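Local coordinates for protein ofchtiv-allosamidin (Ostrinia furnacalis, PDB 6JMB) that hydrolyses chitin, probably at internal beta-1,4 linkages, as a family 18 glycoside hydrolase, and binds the inhibitor allosamidin in its active-site cleft, at residues T192-G197 and Y250-Q255; G204-L209 and G246-G251. All blocks are in the same frame, centred on the assembly; numbering follows the deposited sequence.

Contact 1. Residues T192-G197 and Y250-Q255. With AMI (allosamizoline), chain C.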
loop_
_atom_site.group_PDB
_atom_site.type_symbol
_atom_site.label_atom_id
_atom_site.label_comp_id
_atom_site.label_asym_id
_atom_site.label_seq_id
_atom_site.Cartn_x
_atom_site.Cartn_y
_atom_site.Cartn_z
ATOM N N THR A 192 -1.045 -4.134 -4.949
ATOM C CA THR A 192 -1.116 -5.582 -5.161
ATOM C C THR A 192 -1.113 -6.349 -3.832
ATOM O O THR A 192 -0.217 -7.132 -3.515
ATOM C CB THR A 192 -0.015 -6.032 -6.120
ATOM O OG1 THR A 192 1.174 -5.255 -5.903
ATOM C CG2 THR A 192 -0.463 -5.855 -7.571
ATOM N N TYR A 193 -2.161 -6.099 -3.055
ATOM C CA TYR A 193 -2.419 -6.760 -1.781
ATOM C C TYR A 193 -3.888 -6.514 -1.462
ATOM O O TYR A 193 -4.622 -5.947 -2.275
ATOM C CB TYR A 193 -1.462 -6.281 -0.677
ATOM C CG TYR A 193 -1.138 -4.806 -0.731
ATOM C CD1 TYR A 193 -2.087 -3.851 -0.389
ATOM C CD2 TYR A 193 0.113 -4.367 -1.135
ATOM C CE1 TYR A 193 -1.792 -2.496 -0.436
ATOM C CE2 TYR A 193 0.417 -3.018 -1.180
ATOM C CZ TYR A 193 -0.541 -2.096 -0.839
ATOM O OH TYR A 193 -0.244 -0.753 -0.894
ATOM N N ASP A 194 -4.328 -6.960 -0.281
ATOM C CA ASP A 194 -5.760 -6.989 0.035
ATOM C C ASP A 194 -6.539 -7.792 -1.004
ATOM O O ASP A 194 -7.723 -7.535 -1.252
ATOM C CB ASP A 194 -6.354 -5.588 0.199
ATOM C CG ASP A 194 -5.605 -4.758 1.205
ATOM O OD1 ASP A 194 -5.223 -5.308 2.257
ATOM O OD2 ASP A 194 -5.400 -3.555 0.944
ATOM N N MET A 195 -5.869 -8.770 -1.611
ATOM C CA MET A 195 -6.518 -9.600 -2.619
ATOM C C MET A 195 -7.638 -10.414 -2.001
ATOM O O MET A 195 -8.686 -10.626 -2.629
ATOM C CB MET A 195 -5.478 -10.522 -3.245
ATOM C CG MET A 195 -4.392 -9.780 -3.993
ATOM S SD MET A 195 -4.991 -9.259 -5.605
ATOM C CE MET A 195 -3.622 -8.251 -6.176
ATOM N N HIS A 196 -7.417 -10.877 -0.772
ATOM C CA HIS A 196 -8.394 -11.582 0.031
ATOM C C HIS A 196 -8.226 -11.131 1.470
ATOM O O HIS A 196 -7.174 -10.628 1.869
ATOM C CB HIS A 196 -8.195 -13.095 -0.091
ATOM C CG HIS A 196 -8.347 -13.581 -1.492
ATOM N ND1 HIS A 196 -9.573 -13.634 -2.120
ATOM C CD2 HIS A 196 -7.430 -13.949 -2.418
ATOM C CE1 HIS A 196 -9.409 -14.060 -3.361
ATOM N NE2 HIS A 196 -8.120 -14.259 -3.566
ATOM N N GLY A 197 -9.286 -11.304 2.239
ATOM C CA GLY A 197 -9.277 -10.869 3.619
ATOM C C GLY A 197 -10.510 -11.379 4.323
ATOM O O GLY A 197 -11.318 -12.109 3.745
ATOM N N TYR A 250 2.052 -6.447 6.283
ATOM C CA TYR A 250 1.059 -6.894 7.240
ATOM C C TYR A 250 0.405 -8.132 6.652
ATOM O O TYR A 250 0.518 -8.409 5.452
ATOM C CB TYR A 250 -0.009 -5.811 7.493
ATOM C CG TYR A 250 -0.763 -5.462 6.228
ATOM C CD1 TYR A 250 -0.226 -4.569 5.303
ATOM C CD2 TYR A 250 -1.990 -6.040 5.942
ATOM C CE1 TYR A 250 -0.884 -4.269 4.133
ATOM C CE2 TYR A 250 -2.664 -5.739 4.765
ATOM C CZ TYR A 250 -2.099 -4.849 3.866
ATOM O OH TYR A 250 -2.747 -4.533 2.689
ATOM N N GLY A 251 -0.279 -8.879 7.517
ATOM C CA GLY A 251 -1.063 -10.020 7.108
ATOM C C GLY A 251 -2.521 -9.819 7.485
ATOM O O GLY A 251 -2.889 -8.843 8.149
ATOM N N ARG A 252 -3.356 -10.763 7.053
ATOM C CA ARG A 252 -4.780 -10.726 7.355
ATOM C C ARG A 252 -5.194 -12.021 8.039
ATOM O O ARG A 252 -4.632 -13.091 7.773
ATOM C CB ARG A 252 -5.611 -10.424 6.098
ATOM C CG ARG A 252 -5.319 -9.029 5.561
ATOM C CD ARG A 252 -6.332 -8.573 4.515
ATOM N NE ARG A 252 -6.189 -7.139 4.267
ATOM C CZ ARG A 252 -6.678 -6.189 5.060
ATOM N NH1 ARG A 252 -7.369 -6.514 6.146
ATOM N NH2 ARG A 252 -6.484 -4.905 4.762
ATOM N N THR A 253 -6.162 -11.911 8.954
ATOM C CA THR A 253 -6.454 -12.975 9.903
ATOM C C THR A 253 -7.926 -13.360 9.850
ATOM O O THR A 253 -8.807 -12.517 9.636
ATOM C CB THR A 253 -6.064 -12.585 11.340
ATOM O OG1 THR A 253 -7.009 -11.640 11.848
ATOM C CG2 THR A 253 -4.661 -11.974 11.392
ATOM N N PHE A 254 -8.170 -14.653 10.063
ATOM C CA PHE A 254 -9.478 -15.262 9.879
ATOM C C PHE A 254 -9.775 -16.185 11.055
ATOM O O PHE A 254 -8.869 -16.703 11.714
ATOM C CB PHE A 254 -9.506 -16.153 8.626
ATOM C CG PHE A 254 -9.233 -15.440 7.330
ATOM C CD1 PHE A 254 -7.948 -15.035 6.992
ATOM C CD2 PHE A 254 -10.260 -15.231 6.416
ATOM C CE1 PHE A 254 -7.699 -14.401 5.777
ATOM C CE2 PHE A 254 -10.015 -14.602 5.199
ATOM C CZ PHE A 254 -8.733 -14.189 4.885
ATOM N N GLN A 255 -11.071 -16.406 11.291
ATOM C CA GLN A 255 -11.574 -17.440 12.193
ATOM C C GLN A 255 -12.119 -18.556 11.312
ATOM O O GLN A 255 -13.102 -18.356 10.594
ATOM C CB GLN A 255 -12.691 -16.872 13.070
ATOM C CG GLN A 255 -13.310 -17.888 14.019
ATOM C CD GLN A 255 -14.578 -17.381 14.687
ATOM O OE1 GLN A 255 -15.290 -16.536 14.147
ATOM N NE2 GLN A 255 -14.863 -17.901 15.877
HETATM C C1 AMI C . -3.826 0.815 1.481
HETATM C C2 AMI C . -4.558 2.212 1.599
HETATM C C3 AMI C . -4.581 2.480 3.021
HETATM C C4 AMI C . -4.670 1.050 3.697
HETATM C C5 AMI C . -3.651 0.333 2.947
HETATM C C6 AMI C . -3.770 -1.230 3.074
HETATM C C7 AMI C . -2.626 2.429 0.544
HETATM C C8 AMI C . -1.658 4.472 -0.626
HETATM C C9 AMI C . -0.331 2.281 -0.570
HETATM N N2 AMI C . -3.825 3.054 0.920
HETATM N N7 AMI C . -1.544 3.066 -0.218
HETATM O O3 AMI C . -5.665 3.344 3.355
HETATM O O4 AMI C . -4.304 1.010 5.069
HETATM O O6 AMI C . -5.081 -1.611 2.713
HETATM O O7 AMI C . -2.528 1.125 0.927
#

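Contact 2. Residues G204-L209 and G246-G251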
loop_
_atom_site.group_PDB
_atom_site.type_symbol
_atom_site.label_atom_id
_atom_site.label_comp_id
_atom_site.label_asym_id
_atom_site.label_seq_id
_atom_site.Cartn_x
_atom_site.Cartn_y
_atom_site.Cartn_z
ATOM N N GLY A 204 -8.000 -16.884 2.402
ATOM C CA GLY A 204 -7.307 -16.589 1.162
ATOM C C GLY A 204 -6.110 -15.721 1.466
ATOM O O GLY A 204 -5.977 -15.167 2.562
ATOM N N HIS A 205 -5.231 -15.616 0.482
ATOM C CA HIS A 205 -3.978 -14.909 0.686
ATOM C C HIS A 205 -4.142 -13.416 0.459
ATOM O O HIS A 205 -4.870 -12.973 -0.435
ATOM C CB HIS A 205 -2.882 -15.459 -0.222
ATOM C CG HIS A 205 -2.609 -16.915 -0.010
ATOM N ND1 HIS A 205 -2.226 -17.436 1.207
ATOM C CD2 HIS A 205 -2.672 -17.963 -0.866
ATOM C CE1 HIS A 205 -2.059 -18.742 1.090
ATOM N NE2 HIS A 205 -2.320 -19.086 -0.159
ATOM N N ASN A 206 -3.441 -12.647 1.282
ATOM C CA ASN A 206 -3.447 -11.197 1.155
ATOM C C ASN A 206 -2.784 -10.769 -0.148
ATOM O O ASN A 206 -3.249 -9.831 -0.811
ATOM C CB ASN A 206 -2.711 -10.630 2.371
ATOM C CG ASN A 206 -2.760 -9.123 2.460
ATOM O OD1 ASN A 206 -3.741 -8.480 2.082
ATOM N ND2 ASN A 206 -1.695 -8.546 3.002
ATOM N N ALA A 207 -1.721 -11.462 -0.547
ATOM C CA ALA A 207 -0.995 -11.098 -1.757
ATOM C C ALA A 207 -0.420 -12.333 -2.439
ATOM O O ALA A 207 0.802 -12.450 -2.587
ATOM C CB ALA A 207 0.115 -10.101 -1.414
ATOM N N PRO A 208 -1.256 -13.262 -2.894
ATOM C CA PRO A 208 -0.724 -14.411 -3.635
ATOM C C PRO A 208 -0.136 -13.945 -4.958
ATOM O O PRO A 208 -0.696 -13.078 -5.629
ATOM C CB PRO A 208 -1.965 -15.278 -3.866
ATOM C CG PRO A 208 -3.092 -14.286 -3.947
ATOM C CD PRO A 208 -2.724 -13.142 -3.022
ATOM N N LEU A 209 1.006 -14.527 -5.330
ATOM C CA LEU A 209 1.629 -14.166 -6.598
ATOM C C LEU A 209 0.870 -14.769 -7.774
ATOM O O LEU A 209 0.611 -14.089 -8.775
ATOM C CB LEU A 209 3.085 -14.630 -6.597
ATOM C CG LEU A 209 4.079 -14.026 -7.585
ATOM C CD1 LEU A 209 3.946 -12.512 -7.638
ATOM C CD2 LEU A 209 5.489 -14.425 -7.163
ATOM N N GLY A 246 3.150 -2.995 -5.518
ATOM C CA GLY A 246 2.951 -2.962 -4.081
ATOM C C GLY A 246 3.183 -4.312 -3.428
ATOM O O GLY A 246 2.909 -5.369 -4.002
ATOM N N VAL A 247 3.706 -4.262 -2.203
ATOM C CA VAL A 247 3.826 -5.436 -1.334
ATOM C C VAL A 247 3.379 -5.057 0.068
ATOM O O VAL A 247 3.496 -3.900 0.494
ATOM C CB VAL A 247 5.273 -5.983 -1.287
ATOM C CG1 VAL A 247 5.738 -6.396 -2.681
ATOM C CG2 VAL A 247 6.227 -4.952 -0.676
ATOM N N PRO A 248 2.837 -6.029 0.809
ATOM C CA PRO A 248 2.340 -5.736 2.162
ATOM C C PRO A 248 3.325 -6.110 3.260
ATOM O O PRO A 248 3.957 -7.168 3.204
ATOM C CB PRO A 248 1.094 -6.623 2.252
ATOM C CG PRO A 248 1.493 -7.856 1.456
ATOM C CD PRO A 248 2.428 -7.375 0.350
ATOM N N PHE A 249 3.433 -5.264 4.285
ATOM C CA PHE A 249 4.180 -5.573 5.497
ATOM C C PHE A 249 3.246 -5.991 6.628
ATOM O O PHE A 249 3.598 -5.870 7.808
ATOM C CB PHE A 249 5.030 -4.378 5.938
ATOM C CG PHE A 249 6.307 -4.183 5.155
ATOM C CD1 PHE A 249 6.525 -4.788 3.920
ATOM C CD2 PHE A 249 7.302 -3.379 5.682
ATOM C CE1 PHE A 249 7.719 -4.578 3.224
ATOM C CE2 PHE A 249 8.492 -3.166 4.999
ATOM C CZ PHE A 249 8.707 -3.769 3.770
ATOM N N TYR A 250 2.052 -6.447 6.283
ATOM C CA TYR A 250 1.059 -6.894 7.240
ATOM C C TYR A 250 0.405 -8.132 6.652
ATOM O O TYR A 250 0.518 -8.409 5.452
ATOM C CB TYR A 250 -0.009 -5.811 7.493
ATOM C CG TYR A 250 -0.763 -5.462 6.228
ATOM C CD1 TYR A 250 -0.226 -4.569 5.303
ATOM C CD2 TYR A 250 -1.990 -6.040 5.942
ATOM C CE1 TYR A 250 -0.884 -4.269 4.133
ATOM C CE2 TYR A 250 -2.664 -5.739 4.765
ATOM C CZ TYR A 250 -2.099 -4.849 3.866
ATOM O OH TYR A 250 -2.747 -4.533 2.689
ATOM N N GLY A 251 -0.279 -8.879 7.517
ATOM C CA GLY A 251 -1.063 -10.020 7.108
ATOM C C GLY A 251 -2.521 -9.819 7.485
ATOM O O GLY A 251 -2.889 -8.843 8.149
HETATM O O HOH W 1 0.522 -10.501 3.530
#

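Contact 1. Residues T192-G197 and Y250-Q255
Tyr250 opens the strand side of this contact by reaching across to Asp194, its OH donating to OD1 at 2.6 Å. With CG held between the backbone N and the carbonyl carbon (chi1 61°), the tyrosine crosses the aspartate side chain at about a right angle, and its hydroxyl meets OD1 from above the carboxylate plane. The same hydroxyl lies 3.2 Å from CD1 of Tyr193, whose own OH makes a weak hydrogen bond to O7 of allosamizoline. Two residues on, Arg252 runs extended from CG to NE and presents the edge of its guanidinium to the aspartate. NE and NH2 both close on Asp194 OD1, at 2.9 and 2.8 Å, a side-on salt bridge gripping a single atom and lying almost in the guanidinium plane. Three donors thus hold OD1 and fix the rotation of the carboxylate, leaving OD2 to accept from the O6 hydroxyl of allosamizoline at 2.6 Å. Replacing Asp194 with an alanine would probably leave the Arg252 charge without its mate, set the Tyr250 hydroxyl loose and lose the bond to O6. Before the strand moves on, CD of Arg252 packs 3.8 Å from CA of Gly197. Phe254 ends the contact, its ring atom CE2 lying 3.2 Å from the carbonyl O of Gly197, while Trp318 meets the ring almost perpendicularly. Asp194, Tyr193 and Tyr250 thereby line the allosamizoline pocket in the active-site cleft of a family 18 TIM barrel.

Contact 2. Residues G204-L209 and G246-G251
Asn206 and Ala207 lean on Pro248 and Tyr250 where a long loop of the TIM barrel, running between strand 187-190 and helix 226-235, folds back over strand 243-256. The principle illustrated is that one amide nitrogen can be packed closely against side chains while its polar link to the backbone is weak and relayed by water. The close part centres on the amide of Asn206. Its CG stands anti to the backbone N (chi1 -174°), which carries the side chain across to the strand, where ND2 comes within 3.5 Å of CB of Pro248. The same nitrogen approaches the Tyr250 ring obliquely, 3.5 Å from CE2, with the amide and ring planes 57° apart. Beside it the methyl of Ala207 rests on the proline ring, CB to CG 3.9 Å, a purely apolar touch. The other end of the amide is held from outside these segments: OD1 accepts from the backbone N of Asp194, a bond likely to fix the turn of the amide and so point ND2 at the strand. On the loose side, the direct bond from ND2 to the carbonyl O of Tyr250 is long and bent, 3.3 Å with an angle of 120° at the hydrogen, and is weak. The contact covers little surface, 171 Å² with both sides summed, and Gly251 adds only a distant touch, its CA 4.4 Å from ND2 of Asn206. A single water bridges the same two polar groups and probably supplements the weak direct bond: it accepts from ND2 of Asn206 at 3.0 Å and donates to O of Tyr250 at 2.8 Å.

Overall arrangement
From the N terminus, the chain leaves barrel strand 187-190, enters the loop at 192-197, turns back through 204-209 and, after helix 226-235, returns along strand 243-256. Contact 1 closes the connection between 192-197 and 250-255, and contact 2 that between 204-209 and 246-251. The second closure begins later and reaches the strand earlier, so it nests within the first apart from the shared Tyr250 and Gly251. Their centres lie about 6 Å apart, and Thr192 OG1 bonds to the Gly246 carbonyl. Together they tie the long loop to one barrel strand beside the ligand: contact 2 backs Asp194 through Asn206, and Tyr250 belongs to both.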